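Local coordinates for general secretion pathway protein L (PDB 2W7V) that belongs to the type II secretion system, in which its dimer-forming periplasmic domain probably contributes to assembly of the inner-membrane part of the machinery, at residues Val8-Trp13 with Glu62-Glu67; Thr30-Asp35 with Gly39-His44. All coordinates share one frame; numbering follows the deposited sequence.

Contact 1: Val8-Trp13 with Glu62-Glu67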
loop_
_atom_site.group_PDB
_atom_site.type_symbol
_atom_site.label_atom_id
_atom_site.label_comp_id
_atom_site.label_asym_id
_atom_site.label_seq_id
_atom_site.Cartn_x
_atom_site.Cartn_y
_atom_site.Cartn_z
ATOM N N VAL A 8 -4.560 -1.839 -12.233
ATOM C CA VAL A 8 -3.394 -0.991 -12.443
ATOM C C VAL A 8 -3.607 0.515 -12.229
ATOM O O VAL A 8 -2.666 1.206 -11.831
ATOM C CB VAL A 8 -2.858 -1.206 -13.889
ATOM C CG1 VAL A 8 -2.197 0.047 -14.419
ATOM C CG2 VAL A 8 -1.921 -2.400 -13.932
ATOM N N ALA A 9 -4.794 1.039 -12.539
ATOM C CA ALA A 9 -5.076 2.479 -12.324
ATOM C C ALA A 9 -5.063 2.838 -10.835
ATOM O O ALA A 9 -4.435 3.800 -10.419
ATOM C CB ALA A 9 -6.388 2.893 -12.975
HETATM N N MSE A 10 -5.706 2.029 -10.021
HETATM C CA MSE A 10 -5.584 2.189 -8.581
HETATM C C MSE A 10 -4.141 2.001 -8.059
HETATM O O MSE A 10 -3.705 2.727 -7.187
HETATM C CB MSE A 10 -6.545 1.241 -7.869
HETATM C CG MSE A 10 -6.551 1.445 -6.359
HETATM SE SE MSE A 10 -7.262 3.158 -5.678
HETATM C CE MSE A 10 -9.071 2.935 -6.267
ATOM N N LEU A 11 -3.416 1.036 -8.596
ATOM C CA LEU A 11 -2.017 0.859 -8.242
ATOM C C LEU A 11 -1.208 2.131 -8.515
ATOM O O LEU A 11 -0.430 2.567 -7.695
ATOM C CB LEU A 11 -1.425 -0.342 -8.992
ATOM C CG LEU A 11 -0.060 -0.859 -8.548
ATOM C CD1 LEU A 11 -0.092 -1.240 -7.094
ATOM C CD2 LEU A 11 0.302 -2.054 -9.395
ATOM N N SER A 12 -1.430 2.751 -9.661
ATOM C CA SER A 12 -0.747 3.990 -9.981
ATOM C C SER A 12 -1.085 5.130 -9.025
ATOM O O SER A 12 -0.157 5.781 -8.509
ATOM C CB SER A 12 -1.035 4.395 -11.423
ATOM O OG SER A 12 -0.589 3.378 -12.319
ATOM N N TRP A 13 -2.385 5.341 -8.765
ATOM C CA TRP A 13 -2.865 6.507 -8.007
ATOM C C TRP A 13 -2.634 6.343 -6.501
ATOM O O TRP A 13 -2.546 7.319 -5.771
ATOM C CB TRP A 13 -4.371 6.786 -8.254
ATOM C CG TRP A 13 -4.843 6.830 -9.712
ATOM C CD1 TRP A 13 -4.129 7.214 -10.811
ATOM C CD2 TRP A 13 -6.162 6.507 -10.189
ATOM N NE1 TRP A 13 -4.915 7.132 -11.946
ATOM C CE2 TRP A 13 -6.163 6.702 -11.586
ATOM C CE3 TRP A 13 -7.344 6.075 -9.563
ATOM C CZ2 TRP A 13 -7.289 6.470 -12.365
ATOM C CZ3 TRP A 13 -8.455 5.849 -10.332
ATOM C CH2 TRP A 13 -8.426 6.044 -11.723
ATOM N N GLU A 62 -11.847 13.836 -3.317
ATOM C CA GLU A 62 -11.574 14.604 -4.526
ATOM C C GLU A 62 -11.189 13.724 -5.706
ATOM O O GLU A 62 -11.512 14.046 -6.848
ATOM C CB GLU A 62 -10.459 15.628 -4.269
ATOM C CG GLU A 62 -10.809 16.653 -3.188
ATOM C CD GLU A 62 -9.729 17.701 -2.944
ATOM O OE1 GLU A 62 -8.666 17.654 -3.615
ATOM O OE2 GLU A 62 -9.967 18.580 -2.076
ATOM N N LYS A 63 -10.485 12.627 -5.435
ATOM C CA LYS A 63 -9.986 11.760 -6.495
ATOM C C LYS A 63 -10.364 10.271 -6.329
ATOM O O LYS A 63 -10.050 9.459 -7.197
ATOM C CB LYS A 63 -8.456 11.908 -6.578
ATOM C CG LYS A 63 -7.947 13.316 -6.974
ATOM C CD LYS A 63 -7.936 13.573 -8.473
ATOM C CE LYS A 63 -7.902 15.064 -8.770
ATOM N NZ LYS A 63 -7.167 15.430 -10.028
ATOM N N PHE A 64 -10.999 9.916 -5.204
ATOM C CA PHE A 64 -11.430 8.545 -4.941
ATOM C C PHE A 64 -12.892 8.456 -4.534
ATOM O O PHE A 64 -13.448 9.413 -4.022
ATOM C CB PHE A 64 -10.571 7.898 -3.840
ATOM C CG PHE A 64 -9.102 7.787 -4.183
ATOM C CD1 PHE A 64 -8.660 6.854 -5.076
ATOM C CD2 PHE A 64 -8.178 8.649 -3.620
ATOM C CE1 PHE A 64 -7.312 6.757 -5.397
ATOM C CE2 PHE A 64 -6.849 8.561 -3.923
ATOM C CZ PHE A 64 -6.409 7.616 -4.813
ATOM N N ASN A 65 -13.512 7.303 -4.796
ATOM C CA ASN A 65 -14.707 6.871 -4.093
ATOM C C ASN A 65 -14.275 6.448 -2.659
ATOM O O ASN A 65 -13.553 5.475 -2.487
ATOM C CB ASN A 65 -15.364 5.722 -4.892
ATOM C CG ASN A 65 -16.753 5.308 -4.373
ATOM O OD1 ASN A 65 -17.122 5.547 -3.224
ATOM N ND2 ASN A 65 -17.514 4.649 -5.237
ATOM N N VAL A 66 -14.691 7.204 -1.642
ATOM C CA VAL A 66 -14.293 6.966 -0.229
ATOM C C VAL A 66 -15.502 6.517 0.591
ATOM O O VAL A 66 -16.578 7.122 0.492
ATOM C CB VAL A 66 -13.729 8.270 0.451
ATOM C CG1 VAL A 66 -12.977 7.953 1.761
ATOM C CG2 VAL A 66 -12.768 8.985 -0.471
ATOM N N GLU A 67 -15.311 5.467 1.389
ATOM C CA GLU A 67 -16.210 5.130 2.466
ATOM C C GLU A 67 -15.434 5.189 3.783
ATOM O O GLU A 67 -14.381 4.599 3.927
ATOM C CB GLU A 67 -16.775 3.739 2.271
ATOM C CG GLU A 67 -17.405 3.541 0.899
ATOM C CD GLU A 67 -17.887 2.132 0.706
ATOM O OE1 GLU A 67 -18.872 1.767 1.402
ATOM O OE2 GLU A 67 -17.258 1.381 -0.108
#

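Contact 2: Thr30-Asp35 with Gly39-His44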
loop_
_atom_site.group_PDB
_atom_site.type_symbol
_atom_site.label_atom_id
_atom_site.label_comp_id
_atom_site.label_asym_id
_atom_site.label_seq_id
_atom_site.Cartn_x
_atom_site.Cartn_y
_atom_site.Cartn_z
ATOM N N THR A 30 -1.645 3.558 10.391
ATOM C CA THR A 30 -1.121 2.352 10.997
ATOM C C THR A 30 -1.037 1.177 9.991
ATOM O O THR A 30 -0.150 0.316 10.082
ATOM C CB THR A 30 -1.961 1.963 12.203
ATOM O OG1 THR A 30 -3.300 1.785 11.797
ATOM C CG2 THR A 30 -1.921 3.049 13.265
ATOM N N SER A 31 -1.937 1.143 9.008
ATOM C CA SER A 31 -1.762 0.182 7.923
ATOM C C SER A 31 -2.526 0.555 6.697
ATOM O O SER A 31 -3.454 1.306 6.751
ATOM C CB SER A 31 -2.210 -1.220 8.343
ATOM O OG SER A 31 -3.603 -1.354 8.197
ATOM N N PHE A 32 -2.123 0.001 5.573
ATOM C CA PHE A 32 -2.959 0.066 4.410
ATOM C C PHE A 32 -2.714 -1.037 3.432
ATOM O O PHE A 32 -1.574 -1.462 3.232
ATOM C CB PHE A 32 -2.886 1.432 3.766
ATOM C CG PHE A 32 -1.778 1.611 2.826
ATOM C CD1 PHE A 32 -0.769 2.465 3.123
ATOM C CD2 PHE A 32 -1.816 0.998 1.596
ATOM C CE1 PHE A 32 0.287 2.652 2.230
ATOM C CE2 PHE A 32 -0.832 1.153 0.704
ATOM C CZ PHE A 32 0.266 1.977 1.004
ATOM N N LYS A 33 -3.802 -1.474 2.805
ATOM C CA LYS A 33 -3.754 -2.597 1.893
ATOM C C LYS A 33 -4.357 -2.285 0.571
ATOM O O LYS A 33 -5.484 -1.885 0.525
ATOM C CB LYS A 33 -4.519 -3.781 2.474
ATOM C CG LYS A 33 -4.413 -5.039 1.596
ATOM C CD LYS A 33 -4.558 -6.288 2.356
ATOM C CE LYS A 33 -4.071 -7.501 1.561
ATOM N NZ LYS A 33 -3.768 -8.650 2.550
ATOM N N TYR A 34 -3.607 -2.513 -0.494
ATOM C CA TYR A 34 -4.101 -2.609 -1.869
ATOM C C TYR A 34 -4.445 -4.047 -2.248
ATOM O O TYR A 34 -3.623 -4.981 -2.041
ATOM C CB TYR A 34 -3.047 -2.087 -2.842
ATOM C CG TYR A 34 -3.311 -2.345 -4.305
ATOM C CD1 TYR A 34 -4.215 -1.568 -5.038
ATOM C CD2 TYR A 34 -2.621 -3.350 -4.981
ATOM C CE1 TYR A 34 -4.432 -1.819 -6.411
ATOM C CE2 TYR A 34 -2.831 -3.601 -6.295
ATOM C CZ TYR A 34 -3.729 -2.850 -7.017
ATOM O OH TYR A 34 -3.878 -3.181 -8.350
ATOM N N ASP A 35 -5.645 -4.201 -2.822
ATOM C CA ASP A 35 -6.156 -5.471 -3.343
ATOM C C ASP A 35 -6.413 -5.235 -4.844
ATOM O O ASP A 35 -7.365 -4.557 -5.233
ATOM C CB ASP A 35 -7.428 -5.859 -2.565
ATOM C CG ASP A 35 -8.158 -7.047 -3.131
ATOM O OD1 ASP A 35 -7.691 -7.734 -4.058
ATOM O OD2 ASP A 35 -9.246 -7.316 -2.603
ATOM N N GLY A 39 -9.402 -3.936 -6.842
ATOM C CA GLY A 39 -9.026 -2.503 -7.074
ATOM C C GLY A 39 -9.372 -1.526 -5.964
ATOM O O GLY A 39 -9.766 -0.401 -6.213
ATOM N N GLU A 40 -9.197 -1.973 -4.725
ATOM C CA GLU A 40 -9.464 -1.167 -3.561
ATOM C C GLU A 40 -8.214 -0.986 -2.783
ATOM O O GLU A 40 -7.332 -1.831 -2.800
ATOM C CB GLU A 40 -10.419 -1.854 -2.606
ATOM C CG GLU A 40 -11.723 -2.236 -3.154
ATOM C CD GLU A 40 -12.579 -2.937 -2.109
ATOM O OE1 GLU A 40 -12.066 -3.240 -1.003
ATOM O OE2 GLU A 40 -13.739 -3.192 -2.408
ATOM N N VAL A 41 -8.199 0.091 -2.030
ATOM C CA VAL A 41 -7.274 0.314 -0.977
ATOM C C VAL A 41 -8.041 0.494 0.355
ATOM O O VAL A 41 -8.971 1.273 0.452
ATOM C CB VAL A 41 -6.427 1.566 -1.302
ATOM C CG1 VAL A 41 -5.371 1.829 -0.214
ATOM C CG2 VAL A 41 -5.716 1.394 -2.697
ATOM N N ARG A 42 -7.633 -0.243 1.381
ATOM C CA ARG A 42 -8.153 -0.038 2.717
ATOM C C ARG A 42 -7.060 0.480 3.660
ATOM O O ARG A 42 -5.969 -0.063 3.740
ATOM C CB ARG A 42 -8.763 -1.331 3.205
ATOM C CG ARG A 42 -9.681 -1.966 2.151
ATOM C CD ARG A 42 -10.273 -3.281 2.645
ATOM N NE ARG A 42 -9.329 -4.394 2.503
ATOM C CZ ARG A 42 -9.046 -4.991 1.353
ATOM N NH1 ARG A 42 -9.603 -4.589 0.215
ATOM N NH2 ARG A 42 -8.190 -5.992 1.341
ATOM N N ILE A 43 -7.386 1.544 4.369
ATOM C CA ILE A 43 -6.480 2.278 5.209
ATOM C C ILE A 43 -6.960 2.306 6.645
ATOM O O ILE A 43 -8.065 2.702 6.885
ATOM C CB ILE A 43 -6.438 3.756 4.730
ATOM C CG1 ILE A 43 -5.892 3.852 3.274
ATOM C CG2 ILE A 43 -5.551 4.575 5.645
ATOM C CD1 ILE A 43 -6.210 5.177 2.562
ATOM N N HIS A 44 -6.137 1.915 7.605
ATOM C CA HIS A 44 -6.448 2.186 8.983
ATOM C C HIS A 44 -5.571 3.333 9.448
ATOM O O HIS A 44 -4.440 3.436 9.034
ATOM C CB HIS A 44 -6.263 0.970 9.892
ATOM C CG HIS A 44 -7.070 -0.224 9.485
ATOM N ND1 HIS A 44 -6.857 -1.483 10.018
ATOM C CD2 HIS A 44 -8.057 -0.368 8.569
ATOM C CE1 HIS A 44 -7.694 -2.340 9.452
ATOM N NE2 HIS A 44 -8.437 -1.685 8.576
#

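Contact 1: Val8-Trp13 with Glu62-Glu67
The ring of Phe64 reaches helix 8-13 with its edge: the carbonyl oxygen of Trp13 lies at that edge in the ring plane, with Phe64 CZ 4.0 Å from Trp13 O. Beside it, Trp13 CB meets the same corner of the ring, 4.1 Å from Phe64 CZ. The indole in turn has Phe64 CE1 at its edge, near its plane, while one indole face receives a backbone oxygen of its own helix, Ala9 O, displaced toward the rim. Trp13 was modelled in two conformers, so the indole placement is one of two alternatives.

Selenomethionine Met10 supplies the other half of the contact, a Met-aromatic pair. Its CG is anti to the backbone N (chi1 -175°), and two successive bends at chi2 and chi3 fold the chain so that SE arrives 3.6 Å from Phe64 CE1. SE stands 4.7 Å from the centroid of the Phe64 ring and 63° off its normal, an oblique approach, and Met10 CE follows along the same flank, 4.1 Å from Phe64 CD1. No hydrogen bond crosses between the two segments, so the join is essentially apolar and rests on the CD1-CE1-CZ rim of the ring, which meets Met10 SE and CE on one stretch and Trp13 CB and O on the next.

Phe64 lies near the beginning of strand 64-73, an outermost strand of the sheet within this chain, shortly after helix 51-61; Val66 packs back on Leu60 and Ala61 of that helix. Strand 78-86 runs alongside, its Arg86 touching Ala9, Met10 and Trp13, and Met10 also packs on Tyr34 of strand 28-35.

Contact 2: Thr30-Asp35 with Gly39-His44
Strands 28-35 and 40-47 form an antiparallel beta hairpin, and Val41 is the forked bump in its apolar face: CG1 packs alongside Phe32, 4.1 Å from Phe32 CD2, while CG2 meets the edge of the Tyr34 ring, 4.1 Å from Tyr34 CD1. Val41 thus fills the hollow between two aromatic side chains, lying side by side with one and crossing the other at about a right angle. Farther along, Ile43 CG1 fits against Phe32 CB at 3.9 Å. The phenyl ring itself turns away to meet Phe32 of the second subunit, whose strand pairs with this one and carries the sheet across the dimer interface.

The other face is polar. Arg42 and Lys33 run side by side, and a bend at chi3 (-81°) in the modelled conformer, one of two, turns the edge of the guanidinium toward Asp35 CB, which lies near its plane. Arg42 NH1 forms a salt bridge with Glu40 OE1 at 3.1 Å and a long one with Asp35 OD2, completing a three-residue network in which the Asp35 carboxylate and the guanidinium stand almost perpendicular.

Irregularities mark both ends: Thr30 and Ser31 share His44 in a classic beta bulge, and Gly39, with positive phi, joins Glu40 opposite Asp35 in a G1 bulge. Midway, Lys33 N donates to Arg42 O at 2.7 Å.

In the fold
The two contacts, with centres about 11 Å apart, share the apolar side of one four-stranded antiparallel sheet whose strand order is consistent with a circularly permuted ferredoxin-like fold. Met10 joins them: besides its place in contact 1, its CG lies 3.8 Å from Val41 CG2, and its CE lies 3.4 Å from Gly39 O at the turn end of contact 2. Leu11 CD1 also packs 3.7 Å from Tyr34 CE2. Contact 2 lies at the dimer interface, and helix 8-13 of contact 1 reaches it through Leu11, which packs on Phe32 of the second subunit. On the opposite, polar face, a phosphate ion, probably from the crystallisation liquor, has its nearest atom about 4 Å from the Lys33 side chain.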